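Long-range contacts in lipoxygenase (Cyanothece sp., PDB 5EK8), which is a non-heme iron 9R-lipoxygenase that probably inserts both atoms of molecular oxygen into a polyunsaturated fatty acid: residues 185-190 against 624-629; 391-396 against 663-668. One frame throughout, in Å; residues are numbered along the deposited sequence.

Interaction 1 (185-190 against 624-629); sequences DYSVGR and IKYGLL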
loop_
_atom_site.group_PDB
_atom_site.type_symbol
_atom_site.label_atom_id
_atom_site.label_comp_id
_atom_site.label_asym_id
_atom_site.label_seq_id
_atom_site.Cartn_x
_atom_site.Cartn_y
_atom_site.Cartn_z
ATOM N N ASP A 185 -11.972 8.682 1.191
ATOM C CA ASP A 185 -12.628 7.462 1.659
ATOM C C ASP A 185 -12.704 6.389 0.585
ATOM O O ASP A 185 -12.578 6.679 -0.604
ATOM C CB ASP A 185 -14.038 7.776 2.153
ATOM C CG ASP A 185 -14.457 6.889 3.300
ATOM O OD1 ASP A 185 -13.719 5.920 3.597
ATOM O OD2 ASP A 185 -15.522 7.164 3.899
ATOM N N TYR A 186 -12.915 5.147 1.013
ATOM C CA TYR A 186 -13.161 4.045 0.084
ATOM C C TYR A 186 -14.433 4.277 -0.732
ATOM O O TYR A 186 -15.250 5.134 -0.398
ATOM C CB TYR A 186 -13.311 2.714 0.820
ATOM C CG TYR A 186 -12.139 2.242 1.644
ATOM C CD1 TYR A 186 -10.897 2.013 1.070
ATOM C CD2 TYR A 186 -12.298 1.959 2.990
ATOM C CE1 TYR A 186 -9.835 1.548 1.830
ATOM C CE2 TYR A 186 -11.251 1.493 3.752
ATOM C CZ TYR A 186 -10.023 1.287 3.174
ATOM O OH TYR A 186 -8.989 0.823 3.957
ATOM N N SER A 187 -14.604 3.500 -1.796
ATOM C CA SER A 187 -15.893 3.424 -2.477
ATOM C C SER A 187 -16.843 2.646 -1.577
ATOM O O SER A 187 -16.395 1.837 -0.762
ATOM C CB SER A 187 -15.770 2.741 -3.841
ATOM O OG SER A 187 -14.489 2.942 -4.413
ATOM N N VAL A 188 -18.143 2.880 -1.715
ATOM C CA VAL A 188 -19.121 2.132 -0.928
ATOM C C VAL A 188 -19.047 0.639 -1.243
ATOM O O VAL A 188 -19.337 -0.202 -0.391
ATOM C CB VAL A 188 -20.556 2.634 -1.173
ATOM C CG1 VAL A 188 -20.829 3.886 -0.356
ATOM C CG2 VAL A 188 -20.778 2.888 -2.649
ATOM N N GLY A 189 -18.648 0.320 -2.471
ATOM C CA GLY A 189 -18.472 -1.059 -2.887
ATOM C C GLY A 189 -17.365 -1.750 -2.114
ATOM O O GLY A 189 -17.563 -2.835 -1.573
ATOM N N ARG A 190 -16.199 -1.111 -2.075
ATOM C CA ARG A 190 -15.047 -1.592 -1.316
ATOM C C ARG A 190 -15.421 -1.852 0.148
ATOM O O ARG A 190 -15.084 -2.901 0.718
ATOM C CB ARG A 190 -13.903 -0.572 -1.432
ATOM C CG ARG A 190 -12.800 -0.673 -0.395
ATOM C CD ARG A 190 -12.090 -2.016 -0.438
ATOM N NE ARG A 190 -11.063 -2.124 0.596
ATOM C CZ ARG A 190 -11.314 -2.165 1.903
ATOM N NH1 ARG A 190 -10.316 -2.265 2.770
ATOM N NH2 ARG A 190 -12.562 -2.106 2.351
ATOM N N ILE A 624 -11.218 -9.733 -0.105
ATOM C CA ILE A 624 -11.770 -8.434 -0.480
ATOM C C ILE A 624 -11.105 -7.944 -1.762
ATOM O O ILE A 624 -9.914 -7.618 -1.765
ATOM C CB ILE A 624 -11.573 -7.389 0.638
ATOM C CG1 ILE A 624 -12.200 -7.875 1.945
ATOM C CG2 ILE A 624 -12.170 -6.055 0.233
ATOM C CD1 ILE A 624 -11.758 -7.095 3.158
ATOM N N LYS A 625 -11.866 -7.888 -2.850
ATOM C CA LYS A 625 -11.281 -7.605 -4.154
ATOM C C LYS A 625 -12.065 -6.566 -4.951
ATOM O O LYS A 625 -12.666 -6.884 -5.973
ATOM C CB LYS A 625 -11.162 -8.903 -4.960
ATOM C CG LYS A 625 -10.119 -8.860 -6.065
ATOM C CD LYS A 625 -9.679 -10.258 -6.454
ATOM C CE LYS A 625 -8.430 -10.220 -7.319
ATOM N NZ LYS A 625 -7.838 -11.577 -7.479
ATOM N N TYR A 626 -12.046 -5.322 -4.482
ATOM C CA TYR A 626 -12.691 -4.219 -5.187
ATOM C C TYR A 626 -11.643 -3.258 -5.752
ATOM O O TYR A 626 -10.720 -2.839 -5.047
ATOM C CB TYR A 626 -13.651 -3.484 -4.247
ATOM C CG TYR A 626 -14.438 -2.355 -4.879
ATOM C CD1 TYR A 626 -15.757 -2.536 -5.266
ATOM C CD2 TYR A 626 -13.868 -1.098 -5.070
ATOM C CE1 TYR A 626 -16.486 -1.509 -5.836
ATOM C CE2 TYR A 626 -14.590 -0.066 -5.645
ATOM C CZ TYR A 626 -15.900 -0.281 -6.025
ATOM O OH TYR A 626 -16.630 0.736 -6.591
ATOM N N GLY A 627 -11.797 -2.902 -7.024
ATOM C CA GLY A 627 -10.867 -2.000 -7.680
ATOM C C GLY A 627 -9.909 -2.722 -8.608
ATOM O O GLY A 627 -8.759 -2.992 -8.249
ATOM N N LEU A 628 -10.395 -3.043 -9.804
ATOM C CA LEU A 628 -9.600 -3.726 -10.820
ATOM C C LEU A 628 -9.536 -2.887 -12.090
ATOM O O LEU A 628 -10.508 -2.222 -12.456
ATOM C CB LEU A 628 -10.181 -5.108 -11.128
ATOM C CG LEU A 628 -10.397 -6.034 -9.929
ATOM C CD1 LEU A 628 -11.803 -6.616 -9.947
ATOM C CD2 LEU A 628 -9.354 -7.139 -9.899
ATOM N N LEU A 629 -8.383 -2.918 -12.754
ATOM C CA LEU A 629 -8.144 -2.108 -13.944
ATOM C C LEU A 629 -9.181 -2.347 -15.039
ATOM O O LEU A 629 -9.771 -1.398 -15.559
ATOM C CB LEU A 629 -6.742 -2.377 -14.499
ATOM C CG LEU A 629 -5.558 -1.810 -13.715
ATOM C CD1 LEU A 629 -4.262 -2.184 -14.400
ATOM C CD2 LEU A 629 -5.675 -0.296 -13.571
#
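The ring of Tyr626 lies flat against the first turn of helix 188-214: the backbone N of Arg190 sits 3.4 Å above the ring plane, over its centre, and on the same face Gly189 CA comes within 3.6 Å of Tyr626 CE1. Gly189 has no side chain on the side where the ring lies. Arg190 CB lies over this face too, 3.7 Å from Tyr626 CD2. Ser187 reaches the phenol end obliquely, its OG near Tyr626 CE2 and its CB 3.5 Å from Tyr626 OH. Both hydroxyls are hydrogen-bonded to OD2 of Asp634, which ties the ring to the residue just ahead of the helix.

The second flat group is the Arg190 guanidinium, placed between two side chains. Arg190 CZ lies 3.9 Å above the centre of the Tyr186 ring; on the opposite face of the guanidinium Ile624 CG2 lies 4.0 Å above its plane, toward the rim. The arginine chain bends at chi2 (61°), which puts Arg190 CD 4.1 Å from Ile624 CG2. Arg190 NH1 is hydrogen-bonded to the carbonyl O of Asn667.

The contact thus joins the start of helix 188-214 to the loop that follows helix 608-623. Ile624 also packs on Ala194 and Ser197 further along helix 188-214, while Tyr186 touches Asn396 and Ile397 of helix 394-404.

Interaction 2 (391-396 against 663-668); sequences LKSIIN and RTLINI. With FE2 (Fe (II) ion), chain B.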
loop_
_atom_site.group_PDB
_atom_site.type_symbol
_atom_site.label_atom_id
_atom_site.label_comp_id
_atom_site.label_asym_id
_atom_site.label_seq_id
_atom_site.Cartn_x
_atom_site.Cartn_y
_atom_site.Cartn_z
ATOM N N LEU A 391 -3.362 5.880 -6.593
ATOM C CA LEU A 391 -2.872 6.284 -5.279
ATOM C C LEU A 391 -4.003 6.541 -4.294
ATOM O O LEU A 391 -3.762 6.755 -3.107
ATOM C CB LEU A 391 -1.994 7.532 -5.400
ATOM C CG LEU A 391 -0.599 7.300 -5.984
ATOM C CD1 LEU A 391 0.062 8.615 -6.349
ATOM C CD2 LEU A 391 0.266 6.528 -5.003
ATOM N N LYS A 392 -5.239 6.506 -4.781
ATOM C CA LYS A 392 -6.376 6.758 -3.909
ATOM C C LYS A 392 -6.567 5.627 -2.898
ATOM O O LYS A 392 -6.138 4.497 -3.129
ATOM C CB LYS A 392 -7.657 6.968 -4.725
ATOM C CG LYS A 392 -8.015 5.857 -5.698
ATOM C CD LYS A 392 -9.519 5.573 -5.649
ATOM C CE LYS A 392 -10.076 5.059 -6.978
ATOM N NZ LYS A 392 -9.506 3.761 -7.430
ATOM N N SER A 393 -7.162 5.973 -1.759
ATOM C CA SER A 393 -7.606 5.023 -0.734
ATOM C C SER A 393 -6.497 4.328 0.069
ATOM O O SER A 393 -6.792 3.663 1.060
ATOM C CB SER A 393 -8.511 3.956 -1.368
ATOM O OG SER A 393 -9.702 4.534 -1.877
ATOM N N ILE A 394 -5.235 4.486 -0.328
ATOM C CA ILE A 394 -4.150 3.755 0.334
ATOM C C ILE A 394 -3.906 4.256 1.762
ATOM O O ILE A 394 -3.512 3.482 2.648
ATOM C CB ILE A 394 -2.835 3.823 -0.482
ATOM C CG1 ILE A 394 -1.845 2.768 0.012
ATOM C CG2 ILE A 394 -2.213 5.208 -0.435
ATOM C CD1 ILE A 394 -0.540 2.758 -0.769
ATOM N N ILE A 395 -4.181 5.537 1.993
ATOM C CA ILE A 395 -4.035 6.113 3.323
ATOM C C ILE A 395 -4.947 5.393 4.314
ATOM O O ILE A 395 -4.570 5.149 5.467
ATOM C CB ILE A 395 -4.346 7.626 3.322
ATOM C CG1 ILE A 395 -5.693 7.905 2.643
ATOM C CG2 ILE A 395 -3.229 8.402 2.625
ATOM C CD1 ILE A 395 -6.184 9.319 2.828
ATOM N N ASN A 396 -6.137 5.033 3.839
ATOM C CA ASN A 396 -7.123 4.334 4.648
ATOM C C ASN A 396 -6.612 2.976 5.109
ATOM O O ASN A 396 -6.643 2.660 6.301
ATOM C CB ASN A 396 -8.430 4.158 3.866
ATOM C CG ASN A 396 -9.029 5.480 3.410
ATOM O OD1 ASN A 396 -9.084 6.450 4.172
ATOM N ND2 ASN A 396 -9.470 5.529 2.152
ATOM N N ARG A 663 -5.351 -5.456 -9.883
ATOM C CA ARG A 663 -5.984 -4.390 -9.111
ATOM C C ARG A 663 -5.543 -3.008 -9.579
ATOM O O ARG A 663 -4.435 -2.837 -10.076
ATOM C CB ARG A 663 -5.680 -4.555 -7.620
ATOM C CG ARG A 663 -6.240 -5.823 -6.989
ATOM C CD ARG A 663 -5.846 -5.895 -5.527
ATOM N NE ARG A 663 -6.480 -6.996 -4.809
ATOM C CZ ARG A 663 -7.598 -6.886 -4.097
ATOM N NH1 ARG A 663 -8.232 -5.721 -4.021
ATOM N NH2 ARG A 663 -8.087 -7.953 -3.474
ATOM N N THR A 664 -6.426 -2.029 -9.416
ATOM C CA THR A 664 -6.161 -0.653 -9.826
ATOM C C THR A 664 -5.323 0.076 -8.779
ATOM O O THR A 664 -4.484 0.923 -9.101
ATOM C CB THR A 664 -7.482 0.129 -10.052
ATOM O OG1 THR A 664 -8.230 -0.471 -11.115
ATOM C CG2 THR A 664 -7.208 1.581 -10.398
ATOM N N LEU A 665 -5.543 -0.277 -7.520
ATOM C CA LEU A 665 -4.997 0.491 -6.413
ATOM C C LEU A 665 -4.672 -0.385 -5.212
ATOM O O LEU A 665 -4.821 -1.609 -5.251
ATOM C CB LEU A 665 -5.983 1.589 -6.000
ATOM C CG LEU A 665 -7.192 1.188 -5.139
ATOM C CD1 LEU A 665 -8.019 2.410 -4.774
ATOM C CD2 LEU A 665 -8.075 0.143 -5.810
ATOM N N ILE A 666 -4.216 0.261 -4.147
ATOM C CA ILE A 666 -3.979 -0.404 -2.876
ATOM C C ILE A 666 -5.014 0.065 -1.865
ATOM O O ILE A 666 -4.926 1.183 -1.362
ATOM C CB ILE A 666 -2.558 -0.118 -2.334
ATOM C CG1 ILE A 666 -1.502 -0.493 -3.382
ATOM C CG2 ILE A 666 -2.336 -0.846 -1.014
ATOM C CD1 ILE A 666 -0.079 -0.246 -2.951
ATOM N N ASN A 667 -6.004 -0.778 -1.584
ATOM C CA ASN A 667 -7.001 -0.471 -0.562
ATOM C C ASN A 667 -7.275 -1.675 0.316
ATOM O O ASN A 667 -8.243 -1.691 1.069
ATOM C CB ASN A 667 -8.307 0.026 -1.188
ATOM C CG ASN A 667 -8.847 -0.913 -2.251
ATOM O OD1 ASN A 667 -8.327 -2.013 -2.457
ATOM N ND2 ASN A 667 -9.903 -0.480 -2.933
ATOM N N ILE A 668 -6.415 -2.680 0.206
ATOM C CA ILE A 668 -6.459 -3.845 1.079
ATOM C C ILE A 668 -5.022 -4.315 1.312
ATOM O O ILE A 668 -4.655 -4.937 2.314
ATOM C CB ILE A 668 -7.306 -4.982 0.477
ATOM C CG1 ILE A 668 -7.557 -6.058 1.535
ATOM C CG2 ILE A 668 -6.638 -5.555 -0.774
ATOM C CD1 ILE A 668 -8.332 -5.544 2.728
ATOM O OXT ILE A 668 -4.176 -4.047 0.462
HETATM FE FE FE2 B . -2.037 -5.168 0.900
HETATM O O HOH W 1 -11.490 2.042 -2.659
#
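Residues 391-396, at the junction of helices 383-391 and 394-404, flank the C-terminal tail 663-668, whose terminal carboxylate reaches the iron of this lipoxygenase. Ile394 and Ile666 lie side by side, pointing the same way, with Ile394 CD1 3.7 Å from Ile666 CD1. Ile394 CG1 is anti to the backbone N (chi1 -165°) and comes to 3.8 Å from Ile666 CB. Beside them the backbones approach through a CA-H...O contact, Ile394 CA to Ile666 O at 3.2 Å, bent to 129° at the hydrogen.

Leu665 CD1 fits into the turn before the helix. It meets the carbonyl O and aliphatic chain of Lys392 and also touches Ser393 CB. The Lys392 side chain crosses that of Leu665 at about a right angle, and its NZ is hydrogen-bonded to Pro389. Ser393 CB lies 3.9 Å from Asn667 CB. The same two residues share a water: Asn667 ND2 donates to it at 3.0 Å, and Ser393 OG lies 3.2 Å from it. Asn667 ND2 is also hydrogen-bonded to the carbonyl O of Tyr626, so it has two partners, the water and Tyr626 O.

Next along the tail, Ile668 OXT binds the iron at 2.5 Å, together with NE2 of His359, His364 and His570; Asn574 belongs to the site as well. The isoleucine pair sits against the two helices carrying these histidines: Ile394 packs on Met367 and Ala371 of helix 337-377, and Ile666 touches His364 of that helix and His570 of helix 549-574.

The two contacts, with centres about 8 Å apart, lie side by side near the C-terminal tail. Interaction 2 is the deeper, buried near the middle of the chain beside the iron; interaction 1 is only partly buried. Their chemistry differs: aliphatic side chains and a bridging water in 391-396 against 663-668, aromatic and guanidinium faces in 185-190 against 624-629. Direct bonds join the two contacts. Arg663 NH2 is hydrogen-bonded to Ile624 O, and Gly627 pairs with Thr664 through the backbone. With the bond from Arg190 to Asn667, these connect both helix 188-214 and the loop after helix 608-623 to the iron-binding tail.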